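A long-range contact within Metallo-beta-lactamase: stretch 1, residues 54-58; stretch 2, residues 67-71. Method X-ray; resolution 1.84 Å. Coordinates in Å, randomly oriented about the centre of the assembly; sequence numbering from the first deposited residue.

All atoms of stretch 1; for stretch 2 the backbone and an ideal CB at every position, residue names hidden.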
# COMPACT_ATOMS: atom_id res chain seq x y z
N GLY A 54 4.36 -14.28 -10.20
CA GLY A 54 5.70 -14.09 -10.71
C GLY A 54 6.71 -13.60 -9.69
O GLY A 54 6.99 -14.29 -8.70
N ASN A 55 7.25 -12.41 -9.91
CA ASN A 55 8.26 -11.83 -9.04
C ASN A 55 7.66 -11.07 -7.86
O ASN A 55 8.41 -10.52 -7.06
CB ASN A 55 9.18 -10.90 -9.83
CG ASN A 55 8.44 -9.70 -10.41
OD1 ASN A 55 7.21 -9.73 -10.56
ND2 ASN A 55 9.18 -8.65 -10.74
N THR A 56 6.33 -11.04 -7.74
CA THR A 56 5.66 -10.25 -6.71
C THR A 56 5.21 -11.16 -5.58
O THR A 56 4.61 -12.21 -5.82
CB THR A 56 4.46 -9.51 -7.31
OG1 THR A 56 4.92 -8.56 -8.28
CG2 THR A 56 3.69 -8.78 -6.22
N TYR A 57 5.50 -10.75 -4.34
CA TYR A 57 5.16 -11.53 -3.16
C TYR A 57 4.47 -10.65 -2.13
O TYR A 57 4.65 -9.43 -2.11
CB TYR A 57 6.41 -12.16 -2.52
CG TYR A 57 7.19 -13.08 -3.43
CD1 TYR A 57 8.13 -12.57 -4.32
CD2 TYR A 57 7.01 -14.45 -3.39
CE1 TYR A 57 8.85 -13.40 -5.15
CE2 TYR A 57 7.72 -15.29 -4.22
CZ TYR A 57 8.64 -14.76 -5.10
OH TYR A 57 9.36 -15.60 -5.93
N TYR A 58 3.68 -11.29 -1.27
CA TYR A 58 3.08 -10.64 -0.11
C TYR A 58 3.94 -10.97 1.10
O TYR A 58 4.12 -12.14 1.44
CB TYR A 58 1.64 -11.12 0.10
CG TYR A 58 0.92 -10.47 1.26
CD1 TYR A 58 1.06 -10.96 2.55
CD2 TYR A 58 0.10 -9.37 1.06
CE1 TYR A 58 0.40 -10.37 3.62
CE2 TYR A 58 -0.56 -8.77 2.12
CZ TYR A 58 -0.41 -9.27 3.39
OH TYR A 58 -1.06 -8.68 4.45
N UNK A 67 4.30 -5.37 0.01
CA UNK A 67 4.46 -5.98 -1.30
C UNK A 67 5.94 -5.98 -1.66
O UNK A 67 6.58 -4.92 -1.72
CB UNK A 67 3.64 -5.24 -2.36
N UNK A 68 6.48 -7.17 -1.91
CA UNK A 68 7.86 -7.36 -2.32
C UNK A 68 7.91 -7.73 -3.79
O UNK A 68 7.25 -8.69 -4.21
CB UNK A 68 8.54 -8.43 -1.47
N UNK A 69 8.67 -6.97 -4.57
CA UNK A 69 8.83 -7.20 -6.00
C UNK A 69 10.31 -7.40 -6.28
O UNK A 69 11.12 -6.48 -6.08
CB UNK A 69 8.26 -6.04 -6.82
N UNK A 70 10.68 -8.60 -6.73
CA UNK A 70 12.07 -9.00 -6.88
C UNK A 70 12.52 -8.83 -8.33
O UNK A 70 11.76 -9.07 -9.26
CB UNK A 70 12.26 -10.45 -6.43
N UNK A 71 13.79 -8.42 -8.50
CA UNK A 71 14.37 -8.25 -9.81
C UNK A 71 15.81 -8.72 -9.82
O UNK A 71 16.35 -9.18 -8.81
CB UNK A 71 14.28 -6.79 -10.25

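The two stretches run antiparallel, at 152° between their directions, and the backbone sets the frame before any side chain is chosen. Tyr 57 pairs with position 68 through two hydrogen bonds, its N to the O of 68 at 2.7 Å and its O from the N of 68 at 2.9 Å, while Asn 55 O accepts from the N of 70 at 3.0 Å. Any residue but proline could supply those two amide donors. Side chains then alternate between the faces of the sheet.

Position 67 lies across from Tyr 58, with phi/psi of -109/122 and its CB on the face shared by Thr 56 and Tyr 58. The ideal CB is 5.2 Å from Thr 56 CG2, so stretch 1 offers a methyl on one hand and an aromatic ring on the other. A branched aliphatic chain suits this, valine, isoleucine or leucine. The deposited residue is Ile 67: its CG2 packs against Thr 56 CG2 at 3.8 Å, and its CD1 reaches Tyr 58 CD2 at 4.2 Å.

At 68 the CB turns to the other face, beside the side chain of Tyr 57. The extended backbone angles suit any strand-forming residue; the carbon of Tyr 57 CB alongside is what favours an apolar chain, though stretch 1 alone does not fix its shape. Leu 68 fills the place, its CB 4.4 Å from Tyr 57 CB.

Position 69 returns to the face of Thr 56, its ideal CB 4.4 Å from Thr 56 OG1 and 4.5 Å from Asn 55 O. Valine, isoleucine or threonine would all fit a strand here. Ile 69 is found, with CG1 3.8 Å from Thr 56 OG1 and CG2 3.4 Å from Asn 55 ND2, so it packs beside polar atoms without bonding to them.

Position 70 is the polar one. Its CB points sideways, 3.9 Å from Asn 55 O and 4.7 Å from Tyr 57 CE1, and its own backbone O accepts from Asn 55 ND2 at 3.0 Å. A short hydroxyl, serine or threonine, could exploit this setting; a small apolar residue would also be tolerable. Thr 70 places OG1 3.2 Å from Asn 55 O and 4.0 Å from Tyr 57 CE1, at the edge of that ring. A water bridges the two side chains, 3.0 Å from Thr 70 OG1 and 2.7 Å from Tyr 57 OH.

Position 71 has little to read: an ideal CB would point sideways, 5.5 Å from Asn 55 ND2, so stretch 1 leaves many residues possible. Gly 71 makes no contact with it.

Stretch 2, residues 67-71: ILITG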
# COMPACT_ATOMS: atom_id res chain seq x y z
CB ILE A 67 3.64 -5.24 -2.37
CG1 ILE A 67 2.18 -5.11 -1.92
CG2 ILE A 67 3.73 -5.96 -3.70
CD1 ILE A 67 1.53 -6.44 -1.59
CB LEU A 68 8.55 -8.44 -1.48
CG LEU A 68 10.02 -8.72 -1.78
CD1 LEU A 68 10.92 -7.60 -1.27
CD2 LEU A 68 10.44 -10.06 -1.20
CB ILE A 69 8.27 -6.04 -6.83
CG1 ILE A 69 6.79 -5.83 -6.50
CG2 ILE A 69 8.45 -6.31 -8.32
CD1 ILE A 69 6.33 -4.40 -6.63
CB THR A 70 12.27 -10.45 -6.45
OG1 THR A 70 11.53 -11.32 -7.32
CG2 THR A 70 11.79 -10.65 -5.02
O HOH W 1 10.93 -14.23 -7.71
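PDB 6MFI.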